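Putative NADPH:quinone reductase (Bacillus thuringiensis, PDB 3GMS) is of unconfirmed function but probably reduces quinones using NADPH, as a member of the medium-chain dehydrogenase/reductase family. Local coordinates at residues G5-F10 and E23-E28; H11-P16 and I60-I65; E34-M39 and Y102-A107; A107-P112 and V275-W280. One frame throughout, in Å; residues are numbered along the deposited sequence.

Contacts 1 to 3 lie in the GroES-like lobe, and contact 4 ties it to a late helix. Contact 1 pairs strands 4-10 and 20-26. Contact 2, about 14 Å away between centres, touches it and joins the loops that follow strand 4-10 and precede strand 71-77; the segments of the two alternate along the chain. Contact 3 also lies about 14 Å from contact 1, centre to centre, and packs on it through Phe36 and Tyr102. Contact 4 shares Ala107 with contact 3 and reaches the same mixed sheet through strand 110-112. Contacts 1 to 3 thus hold together the N-terminal strands and mixed sheet of the catalytic lobe, onto which contact 4 brings helix 277-292.

Contact 1 (G5-F10 and E23-E28)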
# COMPACT_ATOMS: atom_id res chain seq x y z
N GLY A 5 -9.24 -25.76 -5.52
CA GLY A 5 -9.03 -24.34 -5.80
C GLY A 5 -7.64 -24.13 -6.33
O GLY A 5 -6.68 -24.76 -5.88
N LYS A 6 -7.53 -23.23 -7.29
CA LYS A 6 -6.24 -22.92 -7.84
C LYS A 6 -5.53 -21.94 -6.90
O LYS A 6 -6.20 -21.15 -6.21
CB LYS A 6 -6.42 -22.28 -9.22
CG LYS A 6 -5.12 -22.13 -9.99
CD LYS A 6 -5.35 -21.42 -11.33
CE LYS A 6 -6.41 -22.14 -12.18
NZ LYS A 6 -6.12 -21.89 -13.62
N LEU A 7 -4.21 -21.95 -6.90
CA LEU A 7 -3.45 -21.03 -6.04
C LEU A 7 -2.09 -20.79 -6.61
O LEU A 7 -1.56 -21.66 -7.30
CB LEU A 7 -3.26 -21.59 -4.63
CG LEU A 7 -2.37 -22.82 -4.41
CD1 LEU A 7 -1.62 -22.77 -3.07
CD2 LEU A 7 -3.25 -24.05 -4.45
N ILE A 8 -1.53 -19.61 -6.33
CA ILE A 8 -0.12 -19.35 -6.62
C ILE A 8 0.65 -19.51 -5.31
O ILE A 8 0.25 -18.94 -4.29
CB ILE A 8 0.10 -17.91 -7.16
CG1 ILE A 8 -0.78 -17.62 -8.38
CG2 ILE A 8 1.56 -17.68 -7.46
CD1 ILE A 8 -0.64 -18.64 -9.51
N GLN A 9 1.74 -20.27 -5.34
CA GLN A 9 2.53 -20.60 -4.16
C GLN A 9 4.01 -20.54 -4.51
O GLN A 9 4.37 -20.74 -5.68
CB GLN A 9 2.16 -22.05 -3.77
CG GLN A 9 2.69 -22.51 -2.50
CD GLN A 9 1.72 -23.43 -1.77
OE1 GLN A 9 1.15 -23.05 -0.76
NE2 GLN A 9 1.56 -24.65 -2.26
N PHE A 10 4.86 -20.23 -3.53
CA PHE A 10 6.31 -20.43 -3.63
C PHE A 10 6.77 -21.25 -2.45
O PHE A 10 6.28 -21.07 -1.33
CB PHE A 10 7.12 -19.13 -3.71
CG PHE A 10 6.84 -18.14 -2.60
CD1 PHE A 10 7.75 -17.96 -1.57
CD2 PHE A 10 5.68 -17.36 -2.62
CE1 PHE A 10 7.50 -17.04 -0.54
CE2 PHE A 10 5.41 -16.44 -1.60
CZ PHE A 10 6.32 -16.27 -0.57
N GLU A 23 -0.62 -23.96 -8.78
CA GLU A 23 -0.95 -25.25 -8.17
C GLU A 23 -2.43 -25.34 -7.83
O GLU A 23 -3.16 -24.37 -8.00
CB GLU A 23 -0.11 -25.49 -6.89
CG GLU A 23 1.43 -25.51 -7.09
CD GLU A 23 2.22 -25.58 -5.78
OE1 GLU A 23 1.62 -25.86 -4.73
OE2 GLU A 23 3.44 -25.34 -5.79
N TYR A 24 -2.88 -26.50 -7.34
CA TYR A 24 -4.26 -26.71 -6.96
C TYR A 24 -4.28 -27.36 -5.60
O TYR A 24 -3.36 -28.09 -5.24
CB TYR A 24 -4.96 -27.66 -7.94
CG TYR A 24 -5.14 -27.08 -9.32
CD1 TYR A 24 -6.30 -26.35 -9.64
CD2 TYR A 24 -4.17 -27.27 -10.31
CE1 TYR A 24 -6.48 -25.82 -10.89
CE2 TYR A 24 -4.33 -26.73 -11.57
CZ TYR A 24 -5.49 -26.01 -11.86
OH TYR A 24 -5.67 -25.47 -13.10
N LYS A 25 -5.31 -27.07 -4.82
CA LYS A 25 -5.43 -27.66 -3.49
C LYS A 25 -6.85 -28.09 -3.25
O LYS A 25 -7.79 -27.49 -3.77
CB LYS A 25 -5.01 -26.68 -2.39
CG LYS A 25 -6.02 -25.52 -2.12
CD LYS A 25 -5.44 -24.43 -1.20
CE LYS A 25 -6.53 -23.46 -0.69
NZ LYS A 25 -5.89 -22.29 -0.01
N ASN A 26 -7.01 -29.13 -2.43
CA ASN A 26 -8.34 -29.45 -1.96
C ASN A 26 -8.86 -28.43 -0.96
O ASN A 26 -8.12 -27.93 -0.16
CB ASN A 26 -8.37 -30.85 -1.35
CG ASN A 26 -9.77 -31.37 -1.23
OD1 ASN A 26 -10.28 -31.54 -0.12
ND2 ASN A 26 -10.43 -31.52 -2.36
N ILE A 27 -10.16 -28.12 -1.02
CA ILE A 27 -10.75 -27.10 -0.16
C ILE A 27 -11.23 -27.72 1.15
O ILE A 27 -12.09 -28.59 1.12
CB ILE A 27 -11.91 -26.40 -0.85
CG1 ILE A 27 -11.41 -25.71 -2.14
CG2 ILE A 27 -12.59 -25.40 0.09
CD1 ILE A 27 -10.25 -24.77 -1.91
N GLU A 28 -10.64 -27.29 2.27
CA GLU A 28 -10.97 -27.83 3.60
C GLU A 28 -12.28 -27.22 4.10
O GLU A 28 -12.69 -26.17 3.63
CB GLU A 28 -9.83 -27.59 4.60
CG GLU A 28 -8.48 -28.17 4.17
CD GLU A 28 -7.25 -27.49 4.85
OE1 GLU A 28 -7.42 -26.78 5.86
OE2 GLU A 28 -6.10 -27.68 4.37
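The Tyr24 ring and the aliphatic chain of Lys6 lie side by side and point the same way, with the lysine meeting the ring obliquely. Lys6 CB and CE both touch Tyr24 CE1, and a bend at chi3 (-56°) sets CE 3.5 Å from Tyr24 OH. Two flat groups meet at the other end, the Gln9 amide and the Glu23 carboxylate, whose side chains cross at about a right angle with their planes 68° apart. Gln9 NE2 donates to Glu23 OE1 over 2.8 Å, reaching the oxygen on its syn side but well out of the carboxylate plane. The other oxygen, Glu23 OE2, is bonded to Gln21 NE2 and His11 NE2, so the carboxylate has three hydrogen-bonding partners. The backbones form the antiparallel ladder of strands 4-10 and 20-26, the N-terminal two-stranded sheet of this medium-chain reductase. Gly5 with Lys25 and Leu7 with Glu23 are hydrogen-bonded pairs, each closed by two N-H...O bonds of 2.9 Å, from Gly5 N to Lys25 O and from Leu7 N to Glu23 O in one direction and their reverses in the other. Lys6 and Tyr24 form the non-hydrogen-bonded pair between them, where Tyr24 CA lies 3.3 Å from Gly5 O in a CA-H...O contact. On the opposite face of the ladder, Leu7 CD2 rests against Lys25 CB at 3.8 Å and also touches CG and CD of that chain. Lys25 NZ continues to Gln100. Past the strand end, Ile27 brings CD1 to 3.9 Å from Gly5 N.

Contact 2 (H11-P16 and I60-I65)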
# COMPACT_ATOMS: atom_id res chain seq x y z
N HIS A 11 7.70 -22.15 -2.71
CA HIS A 11 8.20 -23.10 -1.70
C HIS A 11 9.57 -22.69 -1.19
O HIS A 11 10.00 -23.18 -0.16
CB HIS A 11 8.24 -24.52 -2.27
CG HIS A 11 6.90 -25.04 -2.68
ND1 HIS A 11 6.17 -25.91 -1.91
CD2 HIS A 11 6.16 -24.80 -3.79
CE1 HIS A 11 5.03 -26.18 -2.52
NE2 HIS A 11 5.00 -25.53 -3.67
N LYS A 12 10.22 -21.77 -1.90
CA LYS A 12 11.47 -21.18 -1.46
C LYS A 12 11.42 -19.69 -1.76
O LYS A 12 10.67 -19.25 -2.66
CB LYS A 12 12.67 -21.79 -2.23
CG LYS A 12 12.80 -23.29 -2.15
CD LYS A 12 14.20 -23.66 -2.67
CE LYS A 12 14.50 -25.14 -2.49
NZ LYS A 12 13.75 -25.99 -3.46
N PHE A 13 12.19 -18.91 -1.01
CA PHE A 13 12.36 -17.51 -1.34
C PHE A 13 13.29 -17.40 -2.54
O PHE A 13 14.11 -18.29 -2.79
CB PHE A 13 12.93 -16.72 -0.15
CG PHE A 13 12.07 -16.74 1.09
CD1 PHE A 13 10.77 -16.23 1.09
CD2 PHE A 13 12.59 -17.25 2.30
CE1 PHE A 13 9.98 -16.24 2.25
CE2 PHE A 13 11.81 -17.26 3.47
CZ PHE A 13 10.51 -16.75 3.45
N GLY A 14 13.13 -16.33 -3.31
CA GLY A 14 14.03 -16.03 -4.43
C GLY A 14 13.35 -15.07 -5.36
O GLY A 14 12.35 -14.44 -4.99
N ASN A 15 13.91 -14.91 -6.56
CA ASN A 15 13.27 -14.09 -7.59
C ASN A 15 11.90 -14.69 -7.90
O ASN A 15 11.76 -15.89 -8.08
CB ASN A 15 14.13 -14.07 -8.86
CG ASN A 15 15.51 -13.47 -8.63
OD1 ASN A 15 15.66 -12.51 -7.88
ND2 ASN A 15 16.52 -14.03 -9.31
N PRO A 16 10.84 -13.85 -7.91
CA PRO A 16 9.52 -14.43 -8.16
C PRO A 16 9.48 -15.23 -9.47
O PRO A 16 8.80 -16.27 -9.55
CB PRO A 16 8.61 -13.19 -8.24
CG PRO A 16 9.27 -12.20 -7.31
CD PRO A 16 10.77 -12.41 -7.59
N ILE A 60 7.79 -15.18 7.54
CA ILE A 60 6.93 -15.78 6.50
C ILE A 60 7.26 -17.27 6.38
O ILE A 60 8.33 -17.60 5.91
CB ILE A 60 7.11 -15.13 5.09
CG1 ILE A 60 7.06 -13.58 5.14
CG2 ILE A 60 6.10 -15.70 4.11
CD1 ILE A 60 5.64 -12.95 5.19
N PRO A 61 6.33 -18.15 6.80
CA PRO A 61 6.46 -19.61 6.69
C PRO A 61 6.37 -20.00 5.23
O PRO A 61 5.65 -19.34 4.46
CB PRO A 61 5.20 -20.15 7.39
CG PRO A 61 4.65 -19.03 8.14
CD PRO A 61 5.04 -17.78 7.42
N LEU A 62 7.09 -21.05 4.85
CA LEU A 62 7.02 -21.62 3.50
C LEU A 62 6.32 -22.96 3.56
O LEU A 62 6.46 -23.68 4.55
CB LEU A 62 8.43 -21.80 2.93
CG LEU A 62 9.19 -20.49 2.68
CD1 LEU A 62 10.68 -20.79 2.49
CD2 LEU A 62 8.58 -19.79 1.45
N PRO A 63 5.52 -23.31 2.54
CA PRO A 63 5.29 -22.49 1.36
C PRO A 63 4.30 -21.37 1.69
O PRO A 63 3.60 -21.43 2.73
CB PRO A 63 4.67 -23.47 0.38
CG PRO A 63 3.86 -24.43 1.27
CD PRO A 63 4.68 -24.53 2.55
N ASN A 64 4.22 -20.37 0.81
CA ASN A 64 3.34 -19.25 1.11
C ASN A 64 2.59 -18.82 -0.14
O ASN A 64 3.11 -18.98 -1.26
CB ASN A 64 4.19 -18.09 1.63
CG ASN A 64 3.39 -16.82 1.82
OD1 ASN A 64 3.43 -15.89 0.98
ND2 ASN A 64 2.61 -16.78 2.90
N ILE A 65 1.39 -18.29 0.05
CA ILE A 65 0.58 -17.74 -1.07
C ILE A 65 0.73 -16.22 -1.06
O ILE A 65 0.41 -15.60 -0.06
CB ILE A 65 -0.90 -18.14 -0.97
CG1 ILE A 65 -1.04 -19.67 -1.01
CG2 ILE A 65 -1.70 -17.56 -2.15
CD1 ILE A 65 -2.41 -20.20 -0.55
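Leu62 reaches from its loop to the Phe13 ring and lays CD1 over one face, 3.8 Å above the ring plane and shifted toward the rim. The methyl meets CE2 and CD2 most closely, in a CH-pi contact 21° off the ring normal, while the other branch touches the far side of the rim, CD2 being 3.9 Å from Phe13 CE1. Leu62 CG, anti to its carbonyl carbon (chi1 -66°), is placed 4.0 Å from both His11 O and Phe13 CZ, and CD1 packs against His11 O at 3.6 Å. At the edge of the Phe13 ring, near its plane, Ile60 O comes 3.4 Å from CZ, and Ile60 CB adds an apolar contact to the same atom. This is a surface contact between two irregular loops, one leading from strand 4-10 to helix 16-19 and the other from helix 46-49 to strand 71-77 of the GroES-like domain. The peptide bond joining Leu62 to Pro63 is cis, and both residues direct CB toward the 11-16 loop. Pro63 CB sits over a face of the His11 imidazole, 4.0 Å from the ring centroid and 3.7 Å from ND1. That CH-pi contact uses the flat side of the ring, while NE2 is hydrogen-bonded to Glu23 OE2. One residue further on, the backbone of Asn64 bonds to that of Phe10.

Contact 3 (E34-M39 and Y102-A107)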
# COMPACT_ATOMS: atom_id res chain seq x y z
N GLU A 34 -14.92 -18.13 10.06
CA GLU A 34 -14.28 -17.89 8.74
C GLU A 34 -15.26 -17.49 7.64
O GLU A 34 -16.44 -17.88 7.65
CB GLU A 34 -13.54 -19.13 8.25
CG GLU A 34 -12.27 -19.48 8.98
CD GLU A 34 -11.47 -20.56 8.26
OE1 GLU A 34 -12.03 -21.60 7.83
OE2 GLU A 34 -10.25 -20.35 8.14
N VAL A 35 -14.76 -16.71 6.68
CA VAL A 35 -15.54 -16.30 5.52
C VAL A 35 -14.75 -16.83 4.31
O VAL A 35 -13.54 -16.74 4.31
CB VAL A 35 -15.73 -14.76 5.50
CG1 VAL A 35 -16.42 -14.30 4.22
CG2 VAL A 35 -16.57 -14.34 6.75
N PHE A 36 -15.45 -17.40 3.32
CA PHE A 36 -14.82 -18.09 2.20
C PHE A 36 -15.18 -17.30 0.93
O PHE A 36 -16.37 -17.19 0.59
CB PHE A 36 -15.37 -19.54 2.17
CG PHE A 36 -14.86 -20.37 1.02
CD1 PHE A 36 -13.59 -20.90 1.06
CD2 PHE A 36 -15.68 -20.66 -0.08
CE1 PHE A 36 -13.12 -21.68 0.02
CE2 PHE A 36 -15.23 -21.43 -1.12
CZ PHE A 36 -13.95 -21.95 -1.07
N VAL A 37 -14.18 -16.75 0.23
CA VAL A 37 -14.46 -15.74 -0.77
C VAL A 37 -13.85 -16.14 -2.12
O VAL A 37 -12.64 -16.46 -2.19
CB VAL A 37 -13.85 -14.38 -0.29
CG1 VAL A 37 -14.01 -13.31 -1.36
CG2 VAL A 37 -14.52 -13.93 1.04
N ARG A 38 -14.67 -16.19 -3.16
CA ARG A 38 -14.15 -16.45 -4.52
C ARG A 38 -13.60 -15.12 -5.07
O ARG A 38 -14.38 -14.19 -5.28
CB ARG A 38 -15.26 -17.01 -5.45
CG ARG A 38 -14.82 -17.14 -6.94
CD ARG A 38 -15.95 -17.68 -7.87
NE ARG A 38 -17.23 -17.00 -7.61
CZ ARG A 38 -17.66 -15.89 -8.22
NH1 ARG A 38 -16.92 -15.30 -9.15
NH2 ARG A 38 -18.84 -15.38 -7.89
N MET A 39 -12.29 -15.03 -5.29
CA MET A 39 -11.63 -13.77 -5.75
C MET A 39 -11.97 -13.38 -7.19
O MET A 39 -12.11 -14.24 -8.07
CB MET A 39 -10.11 -13.90 -5.59
CG MET A 39 -9.63 -14.07 -4.10
SD MET A 39 -10.30 -12.86 -2.93
CE MET A 39 -9.31 -11.42 -3.49
N TYR A 102 -9.71 -19.03 -4.16
CA TYR A 102 -10.54 -18.84 -3.00
C TYR A 102 -9.72 -18.42 -1.80
O TYR A 102 -8.71 -19.05 -1.47
CB TYR A 102 -11.23 -20.15 -2.61
CG TYR A 102 -12.09 -20.77 -3.69
CD1 TYR A 102 -13.37 -20.27 -3.94
CD2 TYR A 102 -11.63 -21.84 -4.44
CE1 TYR A 102 -14.20 -20.84 -4.92
CE2 TYR A 102 -12.44 -22.43 -5.43
CZ TYR A 102 -13.72 -21.93 -5.65
OH TYR A 102 -14.56 -22.47 -6.58
N VAL A 103 -10.21 -17.42 -1.06
CA VAL A 103 -9.48 -16.87 0.10
C VAL A 103 -10.37 -16.92 1.33
O VAL A 103 -11.53 -16.52 1.27
CB VAL A 103 -9.08 -15.39 -0.16
CG1 VAL A 103 -8.53 -14.71 1.13
CG2 VAL A 103 -8.06 -15.36 -1.30
N LYS A 104 -9.83 -17.41 2.44
CA LYS A 104 -10.51 -17.33 3.74
C LYS A 104 -9.85 -16.35 4.67
O LYS A 104 -8.62 -16.21 4.65
CB LYS A 104 -10.49 -18.69 4.44
CG LYS A 104 -11.09 -19.81 3.61
CD LYS A 104 -11.41 -21.02 4.48
CE LYS A 104 -10.18 -21.69 5.04
NZ LYS A 104 -9.17 -21.85 3.98
N THR A 105 -10.67 -15.71 5.51
CA THR A 105 -10.16 -14.87 6.56
C THR A 105 -11.24 -14.82 7.65
O THR A 105 -12.38 -15.26 7.42
CB THR A 105 -9.86 -13.40 6.08
OG1 THR A 105 -9.22 -12.68 7.15
CG2 THR A 105 -11.17 -12.66 5.71
N SER A 106 -10.88 -14.29 8.80
CA SER A 106 -11.84 -14.09 9.89
C SER A 106 -12.94 -13.09 9.48
O SER A 106 -12.66 -12.05 8.83
CB SER A 106 -11.11 -13.61 11.15
OG SER A 106 -12.02 -13.02 12.07
N ALA A 107 -14.18 -13.37 9.88
CA ALA A 107 -15.27 -12.39 9.71
C ALA A 107 -14.92 -10.97 10.16
O ALA A 107 -15.40 -10.00 9.57
CB ALA A 107 -16.53 -12.84 10.42
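Val35 and Thr105, and Val37 and Val103, are the hydrogen-bonded pairs that hold strands 34-43 and 102-106 antiparallel. Val35 N reaches Thr105 O over 2.9 Å, whereas the return bond from Thr105 N to Val35 O is longer, 3.3 Å. Val103 N to Val37 O is the shortest of the four at 2.8 Å. CA-H...O contacts fill in between them, the closest linking Lys104 CA to Val35 O at 3.1 Å.

Among the aromatic contacts, Phe36 and Tyr102 have nearly parallel planes, 17° apart, but are slid so far that they barely overlap. The tip of the phenylalanine does the touching: Phe36 CZ lies 3.4 Å from Tyr102 CD1. Phe36 CG, anti to its backbone N (chi1 178°), lies on the face of the sheet that carries Tyr102 and Lys104. At the edge of the same ring and in its plane, Lys104 CG packs against CD1.

Apolar packing on the other face is led by Met39 and Val103, whose CG and CG2 are pressed to 3.5 Å, tighter than usual. At the other end of the pair, Val35 CG2 meets Ala107 CB.

Glu34 and Lys104 carry opposite charges near each other, but OE2 and NZ are 4.6 Å apart, beyond a salt bridge. Both carboxylate oxygens of Glu34 lie against Lys104 CE, OE1 at 3.3 Å, but the ammonium goes to a salt bridge with Glu96, and Glu34 OE1 accepts from Lys31 N. The valines, Met39 and Thr105 face strands 89-92 and 110-112, an arrangement that fits the curled mixed sheet at the heart of a GroES-like domain.

Contact 4 (A107-P112 and V275-W280); sequences ADFVVP and VSPYKW
Phe109 and Trp280 form a T-shaped pair, the phenylalanine turning its edge to the face of the indole's six-membered ring. The centroids are 5.8 Å apart and the planes stand at 78°. Arg94 adds a cation-pi contact to each of the two rings.

Apolar contacts carry the rest. Trp280 CG, anti to its backbone N (chi1 -169°), is carried toward 107-112, and at the far rim of the indole CZ3 lies 3.6 Å from Val111 CG2; the two side chains cross at about a right angle. Pro277 CG approaches Phe109 CE1 more loosely, at 4.3 Å. Asp108 CB sits over the centre of one face of the Phe109 ring.

No hydrogen bond crosses between the two segments; Phe109 O lies at the indole edge, 3.5 Å from Trp280 CZ3. Trp280 NE1 is bonded to Asn272, and Gln281 NE2 binds both Asp108 O and Val110 O. Ser276 N-caps helix 277-292, its OG accepting from Lys279 N.

The chain, having left the six-stranded parallel nucleotide-binding-type sheet, packs this helix on the turn at Asp108-Phe109 and the start of strand 110-112, consistent with the medium-chain reductase fold, whose C-terminal part returns to the catalytic domain.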
# COMPACT_ATOMS: atom_id res chain seq x y z
N ALA A 107 -14.18 -13.37 9.88
CA ALA A 107 -15.27 -12.39 9.71
C ALA A 107 -14.92 -10.97 10.16
O ALA A 107 -15.40 -10.00 9.57
CB ALA A 107 -16.53 -12.84 10.42
N ASP A 108 -14.11 -10.85 11.22
CA ASP A 108 -13.70 -9.53 11.74
C ASP A 108 -13.07 -8.61 10.72
O ASP A 108 -13.15 -7.40 10.83
CB ASP A 108 -12.69 -9.71 12.91
CG ASP A 108 -13.35 -10.27 14.15
OD1 ASP A 108 -14.55 -10.61 14.08
OD2 ASP A 108 -12.65 -10.38 15.18
N PHE A 109 -12.44 -9.20 9.72
CA PHE A 109 -11.59 -8.40 8.82
C PHE A 109 -12.11 -8.39 7.40
O PHE A 109 -11.40 -8.00 6.47
CB PHE A 109 -10.16 -8.96 8.84
CG PHE A 109 -9.61 -9.09 10.23
CD1 PHE A 109 -9.70 -8.02 11.13
CD2 PHE A 109 -9.02 -10.29 10.64
CE1 PHE A 109 -9.20 -8.13 12.45
CE2 PHE A 109 -8.53 -10.40 11.96
CZ PHE A 109 -8.63 -9.32 12.85
N VAL A 110 -13.34 -8.88 7.22
CA VAL A 110 -14.01 -8.79 5.93
C VAL A 110 -14.56 -7.37 5.72
O VAL A 110 -15.37 -6.87 6.51
CB VAL A 110 -15.13 -9.87 5.84
CG1 VAL A 110 -15.96 -9.64 4.63
CG2 VAL A 110 -14.52 -11.29 5.81
N VAL A 111 -14.12 -6.69 4.67
CA VAL A 111 -14.59 -5.33 4.38
C VAL A 111 -15.65 -5.32 3.29
O VAL A 111 -15.36 -5.59 2.12
CB VAL A 111 -13.40 -4.40 3.92
CG1 VAL A 111 -13.88 -3.01 3.66
CG2 VAL A 111 -12.24 -4.43 4.96
N PRO A 112 -16.91 -4.96 3.64
CA PRO A 112 -17.98 -4.87 2.64
C PRO A 112 -17.69 -3.77 1.64
O PRO A 112 -17.25 -2.71 2.03
CB PRO A 112 -19.21 -4.46 3.49
CG PRO A 112 -18.89 -4.93 4.88
CD PRO A 112 -17.39 -4.65 5.01
N VAL A 275 -5.10 -1.23 16.80
CA VAL A 275 -6.48 -0.71 16.82
C VAL A 275 -7.47 -1.86 16.89
O VAL A 275 -7.16 -2.99 16.50
CB VAL A 275 -6.76 0.21 15.59
CG1 VAL A 275 -5.80 1.36 15.59
CG2 VAL A 275 -6.70 -0.59 14.25
N SER A 276 -8.69 -1.59 17.38
CA SER A 276 -9.69 -2.63 17.44
C SER A 276 -10.20 -2.97 16.02
O SER A 276 -10.11 -2.15 15.12
CB SER A 276 -10.90 -2.19 18.27
OG SER A 276 -11.54 -1.08 17.64
N PRO A 277 -10.80 -4.14 15.85
CA PRO A 277 -11.47 -4.45 14.59
C PRO A 277 -12.54 -3.41 14.26
O PRO A 277 -12.74 -3.06 13.09
CB PRO A 277 -12.10 -5.83 14.87
CG PRO A 277 -11.15 -6.45 15.84
CD PRO A 277 -10.76 -5.32 16.74
N TYR A 278 -13.20 -2.89 15.29
CA TYR A 278 -14.23 -1.90 15.11
C TYR A 278 -13.63 -0.66 14.45
O TYR A 278 -14.16 -0.15 13.45
CB TYR A 278 -14.85 -1.54 16.47
CG TYR A 278 -15.88 -0.45 16.35
CD1 TYR A 278 -17.20 -0.75 15.99
CD2 TYR A 278 -15.53 0.89 16.57
CE1 TYR A 278 -18.16 0.28 15.85
CE2 TYR A 278 -16.48 1.92 16.43
CZ TYR A 278 -17.79 1.60 16.07
OH TYR A 278 -18.73 2.61 15.95
N LYS A 279 -12.52 -0.18 15.02
CA LYS A 279 -11.86 1.00 14.48
C LYS A 279 -11.32 0.75 13.05
O LYS A 279 -11.34 1.65 12.18
CB LYS A 279 -10.71 1.46 15.37
CG LYS A 279 -10.00 2.65 14.74
CD LYS A 279 -9.14 3.48 15.67
CE LYS A 279 -8.50 4.56 14.82
NZ LYS A 279 -7.98 5.64 15.66
N TRP A 280 -10.77 -0.45 12.86
CA TRP A 280 -10.22 -0.86 11.55
C TRP A 280 -11.36 -0.80 10.51
O TRP A 280 -11.22 -0.17 9.48
CB TRP A 280 -9.60 -2.24 11.71
CG TRP A 280 -8.76 -2.73 10.56
CD1 TRP A 280 -7.43 -2.47 10.34
CD2 TRP A 280 -9.20 -3.57 9.50
NE1 TRP A 280 -7.03 -3.11 9.17
CE2 TRP A 280 -8.08 -3.80 8.66
CE3 TRP A 280 -10.42 -4.18 9.19
CZ2 TRP A 280 -8.16 -4.60 7.49
CZ3 TRP A 280 -10.50 -4.97 8.03
CH2 TRP A 280 -9.36 -5.18 7.22